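Local coordinates for epimerase family protein SDR39U1 (Homo sapiens, PDB 4B4O), which probably acts as an NADP-dependent oxidoreductase of the short-chain dehydrogenase/reductase family and binds NADPH, at residues E26-S31 with G37-D42. The protein carries 3 engineered substitutions. Residues are numbered along the deposited sequence; the frame is centred on the assembly and turned at random.
Sequences EVTLVS and GRITWD. With NDP (NADPH dihydro-nicotinamide-adenine-dinucleotide phosphate), chain I.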
ATOM      1  N   GLU A  26      15.294   5.794 -14.383  1.00 29.63           N
ATOM      2  CA  GLU A  26      15.623   4.386 -14.633  1.00 29.78           C
ATOM      3  C   GLU A  26      15.234   3.557 -13.394  1.00 27.95           C
ATOM      4  O   GLU A  26      15.423   3.999 -12.260  1.00 27.24           O
ATOM      5  CB  GLU A  26      17.120   4.227 -14.976  1.00 31.84           C
ATOM      6  N   VAL A  27      14.651   2.380 -13.601  1.00 27.37           N
ATOM      7  CA  VAL A  27      14.208   1.520 -12.493  1.00 25.89           C
ATOM      8  C   VAL A  27      14.783   0.113 -12.555  1.00 26.60           C
ATOM      9  O   VAL A  27      14.764  -0.520 -13.600  1.00 27.62           O
ATOM     10  CB  VAL A  27      12.683   1.395 -12.479  1.00 24.46           C
ATOM     11  CG1 VAL A  27      12.257   0.354 -11.456  1.00 23.32           C
ATOM     12  CG2 VAL A  27      12.074   2.758 -12.176  1.00 23.69           C
ATOM     13  N   THR A  28      15.330  -0.347 -11.437  1.00 26.30           N
ATOM     14  CA  THR A  28      15.796  -1.733 -11.258  1.00 26.94           C
ATOM     15  C   THR A  28      14.943  -2.374 -10.168  1.00 25.46           C
ATOM     16  O   THR A  28      14.657  -1.739  -9.180  1.00 24.31           O
ATOM     17  CB  THR A  28      17.296  -1.775 -10.852  1.00 28.34           C
ATOM     18  OG1 THR A  28      18.085  -1.057 -11.804  1.00 29.86           O
ATOM     19  CG2 THR A  28      17.821  -3.181 -10.776  1.00 29.34           C
ATOM     20  N   LEU A  29      14.505  -3.607 -10.367  1.00 25.66           N
ATOM     21  CA  LEU A  29      13.658  -4.280  -9.375  1.00 24.54           C
ATOM     22  C   LEU A  29      14.479  -5.242  -8.541  1.00 25.32           C
ATOM     23  O   LEU A  29      15.453  -5.799  -9.028  1.00 26.89           O
ATOM     24  CB  LEU A  29      12.502  -5.048 -10.046  1.00 24.47           C
ATOM     25  CG  LEU A  29      11.712  -4.334 -11.151  1.00 24.29           C
ATOM     26  CD1 LEU A  29      10.638  -5.228 -11.705  1.00 24.58           C
ATOM     27  CD2 LEU A  29      11.106  -3.038 -10.620  1.00 22.79           C
ATOM     28  N   VAL A  30      14.112  -5.418  -7.279  1.00 24.40           N
ATOM     29  CA  VAL A  30      14.592  -6.555  -6.498  1.00 25.25           C
ATOM     30  C   VAL A  30      13.457  -7.573  -6.435  1.00 24.99           C
ATOM     31  O   VAL A  30      12.326  -7.224  -6.120  1.00 23.65           O
ATOM     32  CB  VAL A  30      15.065  -6.194  -5.072  1.00 24.92           C
ATOM     33  CG1 VAL A  30      15.768  -7.383  -4.450  1.00 26.32           C
ATOM     34  CG2 VAL A  30      16.011  -5.016  -5.122  1.00 25.19           C
ATOM     35  N   SER A  31      13.771  -8.821  -6.745  1.00 26.49           N
ATOM     36  CA  SER A  31      12.762  -9.852  -6.898  1.00 26.77           C
ATOM     37  C   SER A  31      13.298 -11.183  -6.407  1.00 28.41           C
ATOM     38  O   SER A  31      14.509 -11.385  -6.347  1.00 29.61           O
ATOM     39  CB  SER A  31      12.368  -9.956  -8.384  1.00 27.37           C
ATOM     40  OG  SER A  31      11.549 -11.075  -8.637  1.00 28.21           O
ATOM     41  N   GLY A  37      16.392  -6.252 -15.962  1.00 33.97           N
ATOM     42  CA  GLY A  37      15.914  -5.096 -15.223  1.00 32.02           C
ATOM     43  C   GLY A  37      15.770  -5.342 -13.736  1.00 30.55           C
ATOM     44  O   GLY A  37      15.104  -4.564 -13.031  1.00 28.84           O
ATOM     45  N   ARG A  38      16.397  -6.403 -13.231  1.00 31.38           N
ATOM     46  CA  ARG A  38      16.242  -6.761 -11.813  1.00 30.27           C
ATOM     47  C   ARG A  38      17.382  -7.591 -11.236  1.00 31.64           C
ATOM     48  O   ARG A  38      18.108  -8.246 -11.960  1.00 33.50           O
ATOM     49  CB  ARG A  38      14.926  -7.518 -11.608  1.00 29.41           C
ATOM     50  CG  ARG A  38      14.777  -8.704 -12.541  1.00 31.04           C
ATOM     51  CD  ARG A  38      13.563  -9.529 -12.194  1.00 30.53           C
ATOM     52  NE  ARG A  38      12.411  -9.268 -13.055  1.00 30.21           N
ATOM     53  CZ  ARG A  38      11.263  -9.961 -12.991  1.00 30.14           C
ATOM     54  NH1 ARG A  38      11.110 -10.951 -12.090  1.00 30.34           N
ATOM     55  NH2 ARG A  38      10.252  -9.655 -13.821  1.00 30.07           N
ATOM     56  N   ILE A  39      17.521  -7.516  -9.916  1.00 30.82           N
ATOM     57  CA  ILE A  39      18.440  -8.350  -9.177  1.00 32.08           C
ATOM     58  C   ILE A  39      17.655  -9.113  -8.115  1.00 31.24           C
ATOM     59  O   ILE A  39      16.612  -8.670  -7.680  1.00 29.50           O
ATOM     60  CB  ILE A  39      19.611  -7.532  -8.541  1.00 32.55           C
ATOM     61  CG1 ILE A  39      19.135  -6.584  -7.425  1.00 30.75           C
ATOM     62  CG2 ILE A  39      20.320  -6.680  -9.605  1.00 33.50           C
ATOM     63  CD1 ILE A  39      20.235  -6.009  -6.559  1.00 31.50           C
ATOM     64  N   THR A  40      18.169 -10.258  -7.697  1.00 32.69           N
ATOM     65  CA  THR A  40      17.512 -11.067  -6.674  1.00 32.34           C
ATOM     66  C   THR A  40      17.927 -10.666  -5.260  1.00 31.88           C
ATOM     67  O   THR A  40      18.931  -9.979  -5.058  1.00 32.34           O
ATOM     68  CB  THR A  40      17.815 -12.561  -6.857  1.00 34.43           C
ATOM     69  OG1 THR A  40      19.211 -12.767  -6.699  1.00 36.21           O
ATOM     70  CG2 THR A  40      17.398 -13.041  -8.224  1.00 35.21           C
ATOM     71  N   TRP A  41      17.152 -11.111  -4.277  1.00 31.22           N
ATOM     72  CA  TRP A  41      17.469 -10.878  -2.854  1.00 31.05           C
ATOM     73  C   TRP A  41      18.770 -11.517  -2.480  1.00 33.23           C
ATOM     74  O   TRP A  41      19.586 -10.912  -1.783  1.00 33.57           O
ATOM     75  CB  TRP A  41      16.338 -11.361  -1.942  1.00 30.24           C
ATOM     76  CG  TRP A  41      15.086 -10.554  -2.189  1.00 28.11           C
ATOM     77  CD1 TRP A  41      13.979 -10.916  -2.944  1.00 27.61           C
ATOM     78  CD2 TRP A  41      14.810  -9.172  -1.778  1.00 26.41           C
ATOM     79  NE1 TRP A  41      13.057  -9.908  -2.998  1.00 25.75           N
ATOM     80  CE2 TRP A  41      13.489  -8.839  -2.321  1.00 24.94           C
ATOM     81  CE3 TRP A  41      15.482  -8.226  -1.028  1.00 26.18           C
ATOM     82  CZ2 TRP A  41      12.896  -7.613  -2.096  1.00 23.30           C
ATOM     83  CZ3 TRP A  41      14.874  -6.989  -0.816  1.00 24.54           C
ATOM     84  CH2 TRP A  41      13.616  -6.689  -1.333  1.00 23.11           C
ATOM     85  N   ASP A  42      18.994 -12.727  -2.970  1.00 34.94           N
ATOM     86  CA  ASP A  42      20.246 -13.422  -2.716  1.00 37.34           C
ATOM     87  C   ASP A  42      21.428 -12.633  -3.255  1.00 38.06           C
ATOM     88  O   ASP A  42      22.484 -12.582  -2.631  1.00 39.47           O
ATOM     89  CB  ASP A  42      20.233 -14.830  -3.337  1.00 39.23           C
ATOM     90  CG  ASP A  42      19.285 -15.781  -2.617  1.00 39.32           C
ATOM     91  OD1 ASP A  42      18.788 -15.438  -1.515  1.00 38.17           O
ATOM     92  OD2 ASP A  42      19.048 -16.878  -3.158  1.00 40.75           O
TER
HETATM   93  PA  NDP I 999       1.751  -7.411  -4.502  1.00  2.00           P
HETATM   94  O1A NDP I 999       1.394  -8.736  -3.786  1.00  2.00           O
HETATM   95  O2A NDP I 999       1.188  -7.107  -5.906  1.00  2.00           O
HETATM   96  O5B NDP I 999       3.357  -7.254  -4.748  1.00  2.00           O
HETATM   97  C5B NDP I 999       4.207  -7.852  -3.774  1.00  2.00           C
HETATM   98  C4B NDP I 999       5.520  -8.182  -4.436  1.00  2.00           C
HETATM   99  O4B NDP I 999       6.422  -8.571  -3.402  1.00  2.00           O
HETATM  100  C3B NDP I 999       5.383  -9.344  -5.425  1.00  2.00           C
HETATM  101  O3B NDP I 999       5.392  -8.921  -6.818  1.00  2.00           O
HETATM  102  C2B NDP I 999       6.594 -10.219  -5.137  1.00  2.00           C
HETATM  103  O2B NDP I 999       7.676  -9.935  -6.011  1.00  2.00           O
HETATM  104  C1B NDP I 999       7.036  -9.797  -3.769  1.00  2.00           C
HETATM  105  N9A NDP I 999       6.581 -10.845  -2.853  1.00  2.00           N
HETATM  106  C8A NDP I 999       5.384 -11.510  -2.756  1.00  2.00           C
HETATM  107  N7A NDP I 999       5.480 -12.471  -1.742  1.00  2.00           N
HETATM  108  C5A NDP I 999       6.737 -12.397  -1.228  1.00  2.00           C
HETATM  109  C6A NDP I 999       7.517 -13.059  -0.179  1.00  2.00           C
HETATM  110  N6A NDP I 999       6.979 -14.020   0.601  1.00  2.00           N
HETATM  111  N1A NDP I 999       8.796 -12.678   0.017  1.00  2.00           N
HETATM  112  C2A NDP I 999       9.350 -11.708  -0.767  1.00  2.00           C
HETATM  113  N3A NDP I 999       8.693 -11.031  -1.732  1.00  2.00           N
HETATM  114  C4A NDP I 999       7.436 -11.331  -1.966  1.00  2.00           C
HETATM  115  O3  NDP I 999       1.332  -6.315  -3.388  1.00  2.00           O
HETATM  116  PN  NDP I 999       0.962  -4.784  -3.729  1.00  2.00           P
HETATM  117  O1N NDP I 999       1.765  -4.344  -4.943  1.00  2.00           O
HETATM  118  O2N NDP I 999      -0.529  -4.635  -3.792  1.00  2.00           O
HETATM  119  O5D NDP I 999       1.479  -4.003  -2.374  1.00  2.00           O
HETATM  120  C5D NDP I 999       2.910  -4.028  -2.164  1.00  2.00           C
HETATM  121  C4D NDP I 999       3.276  -3.717  -0.728  1.00  2.00           C
HETATM  122  O4D NDP I 999       2.399  -2.668  -0.336  1.00  2.00           O
HETATM  123  C3D NDP I 999       3.029  -4.868   0.269  1.00  2.00           C
HETATM  124  O3D NDP I 999       4.095  -4.914   1.270  1.00  2.00           O
HETATM  125  C2D NDP I 999       1.656  -4.548   0.871  1.00  2.00           C
HETATM  126  O2D NDP I 999       1.437  -4.868   2.251  1.00  2.00           O
HETATM  127  C1D NDP I 999       1.643  -3.043   0.818  1.00  2.00           C
HETATM  128  N1N NDP I 999       0.286  -2.467   0.788  1.00  2.00           N
HETATM  129  C2N NDP I 999      -0.588  -2.783  -0.179  1.00  2.00           C
HETATM  130  C3N NDP I 999      -1.852  -2.237  -0.195  1.00  2.00           C
HETATM  131  C7N NDP I 999      -2.775  -2.609  -1.296  1.00  2.00           C
HETATM  132  O7N NDP I 999      -2.291  -3.123  -2.302  1.00  2.00           O
HETATM  133  N7N NDP I 999      -4.083  -2.389  -1.195  1.00  2.00           N
HETATM  134  C4N NDP I 999      -2.279  -1.238   0.825  1.00  2.00           C
HETATM  135  C5N NDP I 999      -1.250  -0.956   1.820  1.00  2.00           C
HETATM  136  C6N NDP I 999      -0.017  -1.576   1.753  1.00  2.00           C
HETATM  137  P2B NDP I 999       8.551 -11.188  -6.648  1.00  2.00           P
HETATM  138  O1X NDP I 999       9.467 -11.666  -5.541  1.00  2.00           O
HETATM  139  O2X NDP I 999       7.536 -12.279  -7.104  1.00  2.00           O
HETATM  140  O3X NDP I 999       9.263 -10.363  -7.749  1.00  2.00           O
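Val30 holds CG1 anti to its backbone N (chi1 -170°), and Trp41 turns its ring back beside its own N (chi1 -64°); together these torsions set the methyl over the indole. CG1 lies 3.3 Å from the centroid of the six-membered ring of Trp41, over one face, a CH-pi contact. Val30 CG2 goes the other way and meets Ile39 CG1 at 4.2 Å. On the opposite face of the sheet, Leu29 CB and Arg38 CB touch at 3.8 Å.

The backbones of 26-31 and 38-40 pair as parallel strands. Leu29 is gripped twice: its N donates to Gly37 O (2.9 Å), and its O accepts from Ile39 N (2.8 Å). Ser31 N then bonds to Ile39 O at 3.0 Å. The bond from Trp41 N to Ser31 O is weak. Strand 38-40 lies at the edge of the Rossmann-type parallel sheet, with 26-31 between it and strand 2-6. Thr40 is the N-cap of helix 41-47, its OG1 bonded to Glu43 N.

The indole also packs against Thr85 and Leu89 of helix 72-95 and against Ala59, so it ties the start of helix 41-47 to helix 72-95 and, through Val30, to strand 26-31. With the indole cut back to an alanine, the CG1 methyl of Val30 would probably lose its aromatic platform and a gap would be likely towards helix 72-95.

Ser31 brings the contact to the cofactor. Its OG donates to O3X of the NADPH 2'-phosphate at 2.6 Å. Lys33 O, a second acceptor within bonding distance of OG, must share or compete for the same proton. Arg32 NE binds NADPH too. The serine hydroxyl thus reads the phosphate that distinguishes NADPH from NADH, consistent with a preference for the phosphorylated cofactor.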